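Local coordinates for RsbT co-antagonist protein RsbRA (Bacillus subtilis, PDB 2BNL) that acts in the stressosome as a regulator of sigma-B in the general stress response, stimulating RsbT kinase toward RsbS in vitro; this is its N-terminal nonheme globin domain, at residues Q5-Y8 / Q9-E13; E48-D51 / I52-S56; L72-Q76 / I77-M81; T110-I113 / W114-R118; S121-N124 / T125-N129. One frame throughout, in Å; residues are numbered along the deposited sequence.

Contact 1 (Q5-Y8 / Q9-E13)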
loop_
_atom_site.group_PDB
_atom_site.type_symbol
_atom_site.label_atom_id
_atom_site.label_comp_id
_atom_site.label_asym_id
_atom_site.label_seq_id
_atom_site.Cartn_x
_atom_site.Cartn_y
_atom_site.Cartn_z
ATOM N N GLN A 5 12.721 10.728 -12.231
ATOM C CA GLN A 5 12.539 11.630 -13.393
ATOM C C GLN A 5 11.554 11.096 -14.429
ATOM O O GLN A 5 10.673 11.826 -14.925
ATOM C CB GLN A 5 13.853 11.956 -14.029
ATOM C CG GLN A 5 13.662 12.835 -15.249
ATOM C CD GLN A 5 14.946 13.230 -15.876
ATOM O OE1 GLN A 5 16.052 13.026 -15.281
ATOM N NE2 GLN A 5 14.838 13.801 -17.090
ATOM N N THR A 6 11.700 9.821 -14.764
ATOM C CA THR A 6 10.862 9.238 -15.816
ATOM C C THR A 6 9.342 9.273 -15.463
ATOM O O THR A 6 8.543 9.721 -16.238
ATOM C CB THR A 6 11.339 7.748 -16.167
ATOM O OG1 THR A 6 12.664 7.823 -16.671
ATOM C CG2 THR A 6 10.466 7.183 -17.321
ATOM N N VAL A 7 8.974 8.812 -14.272
ATOM C CA VAL A 7 7.611 8.793 -13.858
ATOM C C VAL A 7 7.132 10.210 -13.655
ATOM O O VAL A 7 6.060 10.593 -14.083
ATOM C CB VAL A 7 7.439 7.898 -12.591
ATOM C CG1 VAL A 7 6.094 8.061 -11.922
ATOM C CG2 VAL A 7 7.733 6.380 -12.973
ATOM N N TYR A 8 7.930 11.009 -12.948
ATOM C CA TYR A 8 7.512 12.416 -12.693
ATOM C C TYR A 8 7.181 13.120 -13.986
ATOM O O TYR A 8 6.129 13.774 -14.106
ATOM C CB TYR A 8 8.623 13.180 -11.867
ATOM C CG TYR A 8 8.249 14.600 -11.494
ATOM C CD1 TYR A 8 7.722 14.880 -10.210
ATOM C CD2 TYR A 8 8.251 15.620 -12.452
ATOM C CE1 TYR A 8 7.352 16.133 -9.867
ATOM C CE2 TYR A 8 7.831 16.912 -12.132
ATOM C CZ TYR A 8 7.395 17.158 -10.832
ATOM O OH TYR A 8 6.946 18.380 -10.470
ATOM N N GLN A 9 8.077 13.015 -14.974
ATOM C CA GLN A 9 7.856 13.632 -16.268
ATOM C C GLN A 9 6.600 13.188 -17.000
ATOM O O GLN A 9 5.914 13.976 -17.579
ATOM C CB GLN A 9 9.076 13.451 -17.121
ATOM C CG GLN A 9 8.779 13.447 -18.592
ATOM C CD GLN A 9 10.010 13.213 -19.508
ATOM O OE1 GLN A 9 10.809 12.224 -19.385
ATOM N NE2 GLN A 9 10.143 14.112 -20.413
ATOM N N PHE A 10 6.259 11.910 -16.890
ATOM C CA PHE A 10 5.080 11.445 -17.501
ATOM C C PHE A 10 3.868 12.022 -16.817
ATOM O O PHE A 10 2.939 12.458 -17.462
ATOM C CB PHE A 10 5.057 9.890 -17.536
ATOM C CG PHE A 10 3.900 9.355 -18.280
ATOM C CD1 PHE A 10 4.020 9.016 -19.623
ATOM C CD2 PHE A 10 2.665 9.244 -17.675
ATOM C CE1 PHE A 10 2.893 8.532 -20.308
ATOM C CE2 PHE A 10 1.545 8.783 -18.369
ATOM C CZ PHE A 10 1.653 8.422 -19.670
ATOM N N ILE A 11 3.866 12.088 -15.501
ATOM C CA ILE A 11 2.765 12.727 -14.785
ATOM C C ILE A 11 2.660 14.165 -15.170
ATOM O O ILE A 11 1.536 14.595 -15.486
ATOM C CB ILE A 11 2.867 12.573 -13.254
ATOM C CG1 ILE A 11 2.858 11.070 -12.901
ATOM C CG2 ILE A 11 1.783 13.437 -12.475
ATOM C CD1 ILE A 11 3.471 10.844 -11.466
ATOM N N ALA A 12 3.792 14.931 -15.165
ATOM C CA ALA A 12 3.774 16.341 -15.523
ATOM C C ALA A 12 3.178 16.580 -16.930
ATOM O O ALA A 12 2.449 17.543 -17.089
ATOM C CB ALA A 12 5.133 16.963 -15.431
ATOM N N GLU A 13 3.464 15.690 -17.904
ATOM C CA GLU A 13 3.042 15.842 -19.278
ATOM C C GLU A 13 1.640 15.331 -19.574
ATOM O O GLU A 13 1.160 15.593 -20.614
ATOM C CB GLU A 13 4.027 15.145 -20.231
ATOM C CG GLU A 13 5.293 15.879 -20.225
ATOM C CD GLU A 13 6.468 15.110 -20.773
ATOM O OE1 GLU A 13 6.304 13.902 -21.144
ATOM O OE2 GLU A 13 7.590 15.729 -20.751
HETATM O O HOH W 1 8.639 9.976 -18.829
#
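The carbonyl oxygen of Thr6 is gripped twice: Phe10 N donates to Thr6 O at 3.2 Å, and a water donates to the same Thr6 O at 2.6 Å. That water also donates to Gln9 OE1, a longer bond of 3.2 Å, and thus ties the glutamine amide back to the preceding turn. The other end of the amide reaches forward, Gln9 NE2 donating to Glu13 OE2 at 3.0 Å on the syn side of the carboxylate. This pair runs along the solvent side of helix 5-13, the first helix of the globin-like domain. The buried side is apolar. Val7 and Ile11 cross at a slant, Val7 CG1 (opposite the backbone N, chi1 168°) meeting Ile11 CD1 at 3.9 Å, and both side chains also touch Phe119 of helix 109-135. The Tyr8 hydroxyl is hydrogen-bonded to Leu54 O of helix 39-54, while on its own helix Tyr8 CE2 lies 4.3 Å from Ala12 CB, obliquely to the ring.

Contact 2 (E48-D51 / I52-S56)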
loop_
_atom_site.group_PDB
_atom_site.type_symbol
_atom_site.label_atom_id
_atom_site.label_comp_id
_atom_site.label_asym_id
_atom_site.label_seq_id
_atom_site.Cartn_x
_atom_site.Cartn_y
_atom_site.Cartn_z
ATOM N N GLU A 48 -5.920 17.121 -5.874
ATOM C CA GLU A 48 -5.109 17.307 -4.627
ATOM C C GLU A 48 -4.021 16.256 -4.650
ATOM O O GLU A 48 -2.897 16.490 -4.252
ATOM C CB GLU A 48 -5.896 17.019 -3.366
ATOM C CG GLU A 48 -6.441 18.176 -2.528
ATOM C CD GLU A 48 -7.125 17.710 -1.199
ATOM O OE1 GLU A 48 -6.528 18.028 -0.114
ATOM O OE2 GLU A 48 -8.261 17.059 -1.241
ATOM N N TYR A 49 -4.359 15.046 -5.046
ATOM C CA TYR A 49 -3.294 13.957 -5.161
ATOM C C TYR A 49 -2.226 14.207 -6.201
ATOM O O TYR A 49 -1.023 14.082 -5.933
ATOM C CB TYR A 49 -3.965 12.664 -5.499
ATOM C CG TYR A 49 -3.095 11.471 -5.452
ATOM C CD1 TYR A 49 -2.558 11.014 -4.249
ATOM C CD2 TYR A 49 -2.829 10.757 -6.577
ATOM C CE1 TYR A 49 -1.785 9.856 -4.173
ATOM C CE2 TYR A 49 -2.018 9.578 -6.503
ATOM C CZ TYR A 49 -1.518 9.146 -5.289
ATOM O OH TYR A 49 -0.807 7.973 -5.258
ATOM N N ILE A 50 -2.653 14.595 -7.411
ATOM C CA ILE A 50 -1.667 14.949 -8.416
ATOM C C ILE A 50 -0.704 16.097 -7.916
ATOM O O ILE A 50 0.482 16.068 -8.222
ATOM C CB ILE A 50 -2.300 15.358 -9.801
ATOM C CG1 ILE A 50 -3.081 14.212 -10.417
ATOM C CG2 ILE A 50 -1.240 15.559 -10.972
ATOM C CD1 ILE A 50 -4.239 14.576 -11.569
ATOM N N ASP A 51 -1.257 17.093 -7.255
ATOM C CA ASP A 51 -0.498 18.230 -6.731
ATOM C C ASP A 51 0.551 17.734 -5.710
ATOM O O ASP A 51 1.650 18.216 -5.734
ATOM C CB ASP A 51 -1.378 19.232 -6.016
ATOM C CG ASP A 51 -2.139 20.155 -6.960
ATOM O OD1 ASP A 51 -2.016 20.037 -8.185
ATOM O OD2 ASP A 51 -2.855 20.999 -6.407
ATOM N N ILE A 52 0.188 16.753 -4.899
ATOM C CA ILE A 52 1.152 15.999 -4.045
ATOM C C ILE A 52 2.279 15.334 -4.821
ATOM O O ILE A 52 3.465 15.517 -4.490
ATOM C CB ILE A 52 0.472 15.005 -3.095
ATOM C CG1 ILE A 52 -0.366 15.755 -2.037
ATOM C CG2 ILE A 52 1.474 14.038 -2.500
ATOM C CD1 ILE A 52 -1.568 14.966 -1.487
ATOM N N LEU A 53 1.923 14.673 -5.897
ATOM C CA LEU A 53 2.884 13.984 -6.700
ATOM C C LEU A 53 3.864 14.974 -7.274
ATOM O O LEU A 53 5.072 14.718 -7.255
ATOM C CB LEU A 53 2.183 13.168 -7.801
ATOM C CG LEU A 53 1.200 12.108 -7.400
ATOM C CD1 LEU A 53 0.626 11.450 -8.682
ATOM C CD2 LEU A 53 1.650 11.113 -6.451
ATOM N N LEU A 54 3.360 16.105 -7.777
ATOM C CA LEU A 54 4.204 17.102 -8.474
ATOM C C LEU A 54 5.240 17.800 -7.508
ATOM O O LEU A 54 6.202 18.351 -7.962
ATOM C CB LEU A 54 3.291 18.088 -9.235
ATOM C CG LEU A 54 2.660 17.426 -10.478
ATOM C CD1 LEU A 54 1.726 18.421 -11.113
ATOM C CD2 LEU A 54 3.709 16.898 -11.549
ATOM N N LEU A 55 4.975 17.765 -6.200
ATOM C CA LEU A 55 5.865 18.243 -5.142
ATOM C C LEU A 55 6.827 17.191 -4.665
ATOM O O LEU A 55 7.681 17.496 -3.912
ATOM C CB LEU A 55 5.014 18.699 -3.941
ATOM C CG LEU A 55 4.150 19.932 -4.157
ATOM C CD1 LEU A 55 3.121 20.052 -2.988
ATOM C CD2 LEU A 55 5.045 21.187 -4.247
ATOM N N SER A 56 6.653 15.952 -5.089
ATOM C CA SER A 56 7.333 14.739 -4.496
ATOM C C SER A 56 8.449 14.076 -5.291
ATOM O O SER A 56 8.700 12.842 -5.176
ATOM C CB SER A 56 6.264 13.726 -4.089
ATOM O OG SER A 56 5.381 14.280 -3.154
#
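Helical i to i+4 bonds join the two segments, such as Leu54 N to Ile50 O at 2.9 Å, and the pattern weakens at Leu55, whose N reaches Asp51 O only in a weak bond of 3.4 Å. This is the C-terminal end of helix 39-54 in the all-helical globin fold, where Tyr49, Ile50, Ile52 and Leu53 are buried. Tyr49 and Leu53, one turn apart, make the main side-chain contact. Leu53 CG lies opposite the carbonyl carbon (chi1 -59°), which brings its methyls back to the tyrosine. CD2 sits over one face of the Tyr49 ring in a CH-pi contact, 4.2 Å from the centroid and 22° off the ring normal, displaced toward the rim. Both methyls lie on the same side of the ring, Leu53 CD1 out by its rim and 3.9 Å from Tyr49 CE2. Phe91 of helix 81-100 adds an edge-to-face ring contact, and the Tyr49 hydroxyl bonds to Asn124 of helix 109-135; together they would restrict the ring's rotation. Ile50 and Leu54 run alongside each other, CG2 of Ile50 4.1 Å from CD1 of Leu54, and both touch Ile11 of helix 5-13. Glu48 and Asp51 form salt bridges, with Arg73 and Lys47 respectively. Further on, Ser56 turns its hydroxyl back: Ser56 OG donates to Ile52 O at 2.6 Å, from 40° above the carbonyl plane.

Contact 3 (L72-Q76 / I77-M81)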
loop_
_atom_site.group_PDB
_atom_site.type_symbol
_atom_site.label_atom_id
_atom_site.label_comp_id
_atom_site.label_asym_id
_atom_site.label_seq_id
_atom_site.Cartn_x
_atom_site.Cartn_y
_atom_site.Cartn_z
ATOM N N LEU A 72 -6.941 14.029 5.998
ATOM C CA LEU A 72 -7.975 14.548 6.864
ATOM C C LEU A 72 -9.320 14.739 6.187
ATOM O O LEU A 72 -10.365 14.355 6.700
ATOM C CB LEU A 72 -7.523 15.872 7.479
ATOM C CG LEU A 72 -8.433 16.597 8.452
ATOM C CD1 LEU A 72 -8.807 15.777 9.633
ATOM C CD2 LEU A 72 -7.951 17.967 8.858
ATOM N N ARG A 73 -9.281 15.254 4.963
ATOM C CA ARG A 73 -10.510 15.405 4.168
ATOM C C ARG A 73 -11.099 14.043 3.889
ATOM O O ARG A 73 -12.340 13.854 3.997
ATOM C CB ARG A 73 -10.174 16.105 2.834
ATOM C CG ARG A 73 -11.305 16.573 1.991
ATOM C CD ARG A 73 -10.704 17.233 0.604
ATOM N NE ARG A 73 -11.619 16.791 -0.433
ATOM C CZ ARG A 73 -11.553 16.975 -1.785
ATOM N NH1 ARG A 73 -10.462 17.592 -2.382
ATOM N NH2 ARG A 73 -12.623 16.473 -2.535
ATOM N N ALA A 74 -10.266 13.098 3.483
ATOM C CA ALA A 74 -10.738 11.733 3.279
ATOM C C ALA A 74 -11.534 11.109 4.468
ATOM O O ALA A 74 -12.644 10.558 4.318
ATOM C CB ALA A 74 -9.615 10.782 2.778
ATOM N N VAL A 75 -10.947 11.201 5.633
ATOM C CA VAL A 75 -11.614 10.872 6.878
ATOM C C VAL A 75 -12.917 11.616 6.996
ATOM O O VAL A 75 -13.955 10.950 7.233
ATOM C CB VAL A 75 -10.717 11.173 8.088
ATOM C CG1 VAL A 75 -11.536 10.945 9.459
ATOM C CG2 VAL A 75 -9.479 10.290 8.018
ATOM N N GLN A 76 -12.903 12.934 6.822
ATOM C CA GLN A 76 -14.080 13.744 7.186
ATOM C C GLN A 76 -15.269 13.491 6.272
ATOM O O GLN A 76 -16.395 13.610 6.724
ATOM C CB GLN A 76 -13.762 15.204 7.284
ATOM C CG GLN A 76 -12.761 15.346 8.450
ATOM C CD GLN A 76 -12.426 16.755 8.810
ATOM O OE1 GLN A 76 -11.998 17.038 9.969
ATOM N NE2 GLN A 76 -12.575 17.636 7.871
ATOM N N ILE A 77 -14.969 13.156 5.004
ATOM C CA ILE A 77 -15.993 12.898 4.006
ATOM C C ILE A 77 -16.437 11.485 4.076
ATOM O O ILE A 77 -17.310 11.177 3.332
ATOM C CB ILE A 77 -15.631 13.406 2.558
ATOM C CG1 ILE A 77 -14.528 12.510 1.932
ATOM C CG2 ILE A 77 -15.342 14.971 2.602
ATOM C CD1 ILE A 77 -14.109 12.788 0.473
ATOM N N GLY A 78 -15.848 10.620 4.932
ATOM C CA GLY A 78 -16.383 9.251 5.078
ATOM C C GLY A 78 -15.728 8.185 4.178
ATOM O O GLY A 78 -16.247 7.079 4.045
ATOM N N LEU A 79 -14.604 8.491 3.545
ATOM C CA LEU A 79 -13.825 7.420 2.829
ATOM C C LEU A 79 -13.132 6.578 3.907
ATOM O O LEU A 79 -12.502 7.103 4.783
ATOM C CB LEU A 79 -12.819 7.962 1.854
ATOM C CG LEU A 79 -13.355 8.981 0.844
ATOM C CD1 LEU A 79 -12.103 9.267 -0.039
ATOM C CD2 LEU A 79 -14.571 8.420 0.075
ATOM N N SER A 80 -13.324 5.270 3.882
ATOM C CA SER A 80 -12.540 4.370 4.759
ATOM C C SER A 80 -11.139 4.229 4.297
ATOM O O SER A 80 -10.787 4.585 3.172
ATOM C CB SER A 80 -13.169 2.975 4.758
ATOM O OG SER A 80 -13.173 2.382 3.487
HETATM N N MSE A 81 -10.309 3.657 5.179
HETATM C CA MSE A 81 -8.897 3.428 4.904
HETATM C C MSE A 81 -8.884 2.404 3.809
HETATM O O MSE A 81 -8.059 2.460 2.931
HETATM C CB MSE A 81 -8.135 2.922 6.139
HETATM C CG MSE A 81 -6.871 2.372 5.842
HETATM SE SE MSE A 81 -5.498 3.695 5.437
HETATM C CE MSE A 81 -5.261 3.005 4.336
HETATM O O HOH W 2 -14.134 8.326 7.425
#
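Leu79 N swings back to Ala74 O at 3.0 Å and Gly78 N donates to Val75 O, also at 3.0 Å, the two backbone bonds of the Schellman motif that closes helix 64-76. The second comes from 60° above the carbonyl plane. Just before them, Ile77 N still makes the regular helical bond to Arg73 O at 2.9 Å. The positive phi of 93° that turns the chain is taken by Gly78, which has no CB to meet the preceding carbonyl oxygen. A water donates to Val75 O at 2.6 Å and, weakly, to Leu79 O, bridging the last turn to the departing chain.

Among apolar contacts, Leu79 CD1 meets Ala74 CB at 4.1 Å. Ile77 lays its hydrocarbon over the carbonyl of Arg73: CG1, wedged between its own backbone N and carbonyl carbon (chi1 72°), comes to 3.3 Å from Arg73 O. The isoleucine also packs on Val41 and Ile45 of helix 39-54.

Polar links to the surroundings finish the junction. Leu79 O is hydrogen-bonded to the hydroxyl of Tyr131 in helix 109-135, and Ser80, the N-cap of helix 81-100, has its OG hydrogen-bonded to Phe83 N.

Contact 4 (T110-I113 / W114-R118); sequences TELI and WQIDR
Gln115 N donates to Glu111 O at 2.9 Å, and Trp114 N to Thr110 O at 3.1 Å; the tryptophan side chain is tied back to the same turn by a water that donates to Glu111 OE1 at 3.1 Å and accepts from Trp114 NE1 at 3.2 Å. These turns belong to the N-terminal part of helix 109-135, the long last helix of the globin-like domain, where it meets the second subunit. Helical bonds continue regularly through Ile116 and Asp117. The Glu111 chain bends at its second torsion (chi2 -39°), which curls the carboxylate back to the rim of the indole: CD lies in the ring plane at the edge, OE1 is 3.6 Å from Trp114 CD1, and the carboxylate and ring planes are 38° apart. Thr110 lies alongside the indole, and its methyl CG2 approaches Trp114 NE1 to 3.4 Å. Its hydroxyl is engaged elsewhere, hydrogen-bonded to the hydroxyl of Thr110 of the second subunit. The indole also meets the ring of Tyr96 of that subunit, and Ile113 packs on its counterpart there. A different side of the helix faces its own subunit, with Leu112 on Tyr96 and Met99 and Ile116 on Trp92. Leu112 and Ile116 cross at a slant, Leu112 CD1 to Ile116 CD1 3.8 Å.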
loop_
_atom_site.group_PDB
_atom_site.type_symbol
_atom_site.label_atom_id
_atom_site.label_comp_id
_atom_site.label_asym_id
_atom_site.label_seq_id
_atom_site.Cartn_x
_atom_site.Cartn_y
_atom_site.Cartn_z
ATOM N N THR A 110 8.807 -4.581 -16.309
ATOM C CA THR A 110 9.185 -4.823 -14.943
ATOM C C THR A 110 9.898 -3.574 -14.379
ATOM O O THR A 110 9.534 -3.080 -13.329
ATOM C CB THR A 110 9.983 -6.158 -14.855
ATOM O OG1 THR A 110 9.084 -7.205 -15.224
ATOM C CG2 THR A 110 10.475 -6.465 -13.468
ATOM N N GLU A 111 10.853 -3.048 -15.103
ATOM C CA GLU A 111 11.496 -1.834 -14.630
ATOM C C GLU A 111 10.581 -0.615 -14.540
ATOM O O GLU A 111 10.701 0.117 -13.588
ATOM C CB GLU A 111 12.828 -1.566 -15.406
ATOM C CG GLU A 111 13.838 -2.828 -15.083
ATOM C CD GLU A 111 13.811 -3.377 -13.558
ATOM O OE1 GLU A 111 13.562 -4.620 -13.309
ATOM O OE2 GLU A 111 14.050 -2.537 -12.618
ATOM N N LEU A 112 9.654 -0.447 -15.484
ATOM C CA LEU A 112 8.586 0.490 -15.309
ATOM C C LEU A 112 7.772 0.345 -14.019
ATOM O O LEU A 112 7.483 1.317 -13.361
ATOM C CB LEU A 112 7.658 0.453 -16.525
ATOM C CG LEU A 112 6.471 1.411 -16.472
ATOM C CD1 LEU A 112 6.930 2.910 -16.346
ATOM C CD2 LEU A 112 5.596 1.259 -17.733
ATOM N N ILE A 113 7.331 -0.857 -13.669
ATOM C CA ILE A 113 6.693 -1.075 -12.417
ATOM C C ILE A 113 7.544 -0.635 -11.222
ATOM O O ILE A 113 7.036 -0.038 -10.283
ATOM C CB ILE A 113 6.338 -2.577 -12.258
ATOM C CG1 ILE A 113 5.261 -2.961 -13.282
ATOM C CG2 ILE A 113 5.915 -2.914 -10.775
ATOM C CD1 ILE A 113 5.084 -4.452 -13.378
ATOM N N TRP A 114 8.810 -1.000 -11.214
ATOM C CA TRP A 114 9.660 -0.621 -10.088
ATOM C C TRP A 114 9.905 0.905 -9.999
ATOM O O TRP A 114 10.071 1.470 -8.879
ATOM C CB TRP A 114 10.951 -1.451 -10.150
ATOM C CG TRP A 114 10.716 -2.905 -9.964
ATOM C CD1 TRP A 114 11.187 -3.873 -10.746
ATOM C CD2 TRP A 114 9.963 -3.560 -8.928
ATOM N NE1 TRP A 114 10.742 -5.094 -10.330
ATOM C CE2 TRP A 114 9.976 -4.930 -9.215
ATOM C CE3 TRP A 114 9.227 -3.112 -7.799
ATOM C CZ2 TRP A 114 9.358 -5.860 -8.411
ATOM C CZ3 TRP A 114 8.627 -4.010 -7.018
ATOM C CH2 TRP A 114 8.692 -5.396 -7.324
ATOM N N GLN A 115 9.931 1.559 -11.150
ATOM C CA GLN A 115 10.005 3.020 -11.224
ATOM C C GLN A 115 8.793 3.643 -10.668
ATOM O O GLN A 115 8.828 4.581 -9.836
ATOM C CB GLN A 115 10.173 3.490 -12.685
ATOM C CG GLN A 115 11.557 3.238 -13.229
ATOM C CD GLN A 115 11.624 3.664 -14.679
ATOM O OE1 GLN A 115 10.643 3.551 -15.421
ATOM N NE2 GLN A 115 12.722 4.297 -15.033
ATOM N N ILE A 116 7.674 3.080 -11.021
ATOM C CA ILE A 116 6.427 3.570 -10.477
ATOM C C ILE A 116 6.305 3.390 -8.980
ATOM O O ILE A 116 5.916 4.358 -8.242
ATOM C CB ILE A 116 5.233 2.926 -11.200
ATOM C CG1 ILE A 116 5.147 3.499 -12.653
ATOM C CG2 ILE A 116 3.992 3.212 -10.474
ATOM C CD1 ILE A 116 4.271 2.714 -13.578
ATOM N N ASP A 117 6.685 2.204 -8.530
ATOM C CA ASP A 117 6.588 1.830 -7.100
ATOM C C ASP A 117 7.536 2.782 -6.275
ATOM O O ASP A 117 7.182 3.282 -5.239
ATOM C CB ASP A 117 7.033 0.375 -6.951
ATOM C CG ASP A 117 7.077 -0.085 -5.517
ATOM O OD1 ASP A 117 6.010 -0.339 -4.994
ATOM O OD2 ASP A 117 8.169 -0.064 -4.942
ATOM N N ARG A 118 8.729 2.951 -6.777
ATOM C CA ARG A 118 9.718 3.805 -6.118
ATOM C C ARG A 118 9.190 5.234 -5.833
ATOM O O ARG A 118 9.456 5.851 -4.804
ATOM C CB ARG A 118 10.907 3.883 -6.977
ATOM C CG ARG A 118 12.102 3.998 -6.224
ATOM C CD ARG A 118 13.289 4.402 -7.071
ATOM N NE ARG A 118 14.168 5.186 -6.160
ATOM C CZ ARG A 118 14.222 6.515 -6.062
ATOM N NH1 ARG A 118 13.527 7.284 -6.846
ATOM N NH2 ARG A 118 15.032 7.070 -5.163
HETATM O O HOH W 3 12.921 -7.116 -11.595
#

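Contact 5 (S121-N124 / T125-N129)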
loop_
_atom_site.group_PDB
_atom_site.type_symbol
_atom_site.label_atom_id
_atom_site.label_comp_id
_atom_site.label_asym_id
_atom_site.label_seq_id
_atom_site.Cartn_x
_atom_site.Cartn_y
_atom_site.Cartn_z
ATOM N N SER A 121 5.225 4.673 -3.674
ATOM C CA SER A 121 5.133 3.922 -2.418
ATOM C C SER A 121 5.316 4.823 -1.153
ATOM O O SER A 121 4.442 4.890 -0.345
ATOM C CB SER A 121 6.126 2.696 -2.349
ATOM O OG SER A 121 5.781 1.915 -1.238
ATOM N N PRO A 122 6.402 5.598 -1.077
ATOM C CA PRO A 122 6.543 6.507 0.119
ATOM C C PRO A 122 5.464 7.627 0.287
ATOM O O PRO A 122 5.121 8.039 1.390
ATOM C CB PRO A 122 7.954 7.097 -0.071
ATOM C CG PRO A 122 8.289 6.954 -1.522
ATOM C CD PRO A 122 7.501 5.750 -2.058
ATOM N N ILE A 123 4.964 8.121 -0.838
ATOM C CA ILE A 123 3.837 9.061 -0.821
ATOM C C ILE A 123 2.597 8.427 -0.267
ATOM O O ILE A 123 1.976 8.905 0.688
ATOM C CB ILE A 123 3.524 9.571 -2.222
ATOM C CG1 ILE A 123 4.698 10.291 -2.804
ATOM C CG2 ILE A 123 2.289 10.425 -2.233
ATOM C CD1 ILE A 123 4.650 10.621 -4.402
ATOM N N ASN A 124 2.240 7.268 -0.835
ATOM C CA ASN A 124 1.034 6.580 -0.348
ATOM C C ASN A 124 1.101 6.128 1.078
ATOM O O ASN A 124 0.097 6.185 1.769
ATOM C CB ASN A 124 0.663 5.339 -1.255
ATOM C CG ASN A 124 0.300 5.757 -2.671
ATOM O OD1 ASN A 124 -0.056 6.944 -2.899
ATOM N ND2 ASN A 124 0.395 4.830 -3.604
ATOM N N THR A 125 2.244 5.618 1.498
ATOM C CA THR A 125 2.436 5.190 2.931
ATOM C C THR A 125 2.266 6.382 3.882
ATOM O O THR A 125 1.699 6.275 4.941
ATOM C CB THR A 125 3.758 4.489 3.185
ATOM O OG1 THR A 125 4.856 5.377 2.942
ATOM C CG2 THR A 125 3.868 3.200 2.414
ATOM N N GLU A 126 2.704 7.530 3.448
ATOM C CA GLU A 126 2.619 8.747 4.258
ATOM C C GLU A 126 1.146 9.195 4.281
ATOM O O GLU A 126 0.643 9.699 5.264
ATOM C CB GLU A 126 3.450 9.824 3.608
ATOM C CG GLU A 126 3.675 11.019 4.495
ATOM C CD GLU A 126 4.332 10.636 5.829
ATOM O OE1 GLU A 126 5.222 9.782 5.749
ATOM O OE2 GLU A 126 3.846 11.089 6.909
ATOM N N ILE A 127 0.485 9.122 3.159
ATOM C CA ILE A 127 -0.951 9.331 3.193
ATOM C C ILE A 127 -1.691 8.390 4.168
ATOM O O ILE A 127 -2.596 8.835 4.955
ATOM C CB ILE A 127 -1.593 9.331 1.749
ATOM C CG1 ILE A 127 -1.095 10.473 0.882
ATOM C CG2 ILE A 127 -3.155 9.287 1.833
ATOM C CD1 ILE A 127 -1.417 10.326 -0.583
ATOM N N PHE A 128 -1.401 7.104 4.093
ATOM C CA PHE A 128 -2.060 6.152 4.982
ATOM C C PHE A 128 -1.763 6.595 6.453
ATOM O O PHE A 128 -2.627 6.562 7.327
ATOM C CB PHE A 128 -1.588 4.708 4.749
ATOM C CG PHE A 128 -1.801 4.180 3.382
ATOM C CD1 PHE A 128 -2.831 4.636 2.593
ATOM C CD2 PHE A 128 -1.033 3.192 2.909
ATOM C CE1 PHE A 128 -3.015 4.138 1.316
ATOM C CE2 PHE A 128 -1.242 2.630 1.654
ATOM C CZ PHE A 128 -2.241 3.175 0.842
ATOM N N ASN A 129 -0.480 6.930 6.717
ATOM C CA ASN A 129 -0.095 7.335 8.082
ATOM C C ASN A 129 -0.930 8.501 8.589
ATOM O O ASN A 129 -1.390 8.508 9.697
ATOM C CB ASN A 129 1.395 7.648 8.087
ATOM C CG ASN A 129 1.989 7.729 9.482
ATOM O OD1 ASN A 129 1.848 6.832 10.303
ATOM N ND2 ASN A 129 2.653 8.840 9.765
#
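Residues 121-129 form continuous helix, kinked at Pro122, because the proline nitrogen carries no hydrogen to donate into the preceding turn. Beyond the kink, Thr125 N bonds to Ser121 O at 3.0 Å and Ile127 N to Ile123 O at 2.9 Å, whereas Glu126 N divides itself between Pro122 O, from well above the carbonyl plane, and a weak bond to Ile123 O.

Phe128 folds its ring over the backbone: Asn124 O sits 3.2 Å above one face, offset toward the rim, and the same oxygen accepts from Phe128 N. CG lies beside the backbone N (chi1 -59°), which turns the ring back along the helix until CZ is 4.2 Å from Asn124 CB. Across the dimer the ring meets Phe128 of the second subunit. The side chains of Ile123 and Ile127 run alongside each other, CG2 of Ile123 4.1 Å from CD1 of Ile127.

Lys82 of the second subunit has a hydrogen bond with Thr125 OG1 and a salt bridge with Glu126 OE1. The helix thus turns isoleucines and the buried amide of Asn124, partner of the Tyr49 hydroxyl, to its own subunit, and presents to the other an aromatic ring and a glutamate whose charge is probably offset by that lysine.

From the N terminus, contact 1 lies on helix 5-13, contact 2 ends helix 39-54, contact 3 turns helix 64-76 toward helix 81-100, and contacts 4 and 5 follow along helix 109-135. Each is local and closes no long loop; they run in series, without nesting or crossing. Space joins them instead. Contact 1 touches contacts 2 and 4, uniting the first helix with the third and the last. Contact 2 is a hub, reaching contact 3 through a salt bridge and contact 5 through a probable hydrogen bond. Contact 5 also touches contact 4 on their shared helix and contact 3 at the start of helix 81-100. Contacts 1 and 3 lie on opposite sides of the chain's centre. Contacts 3, 4 and 5 reach the second subunit.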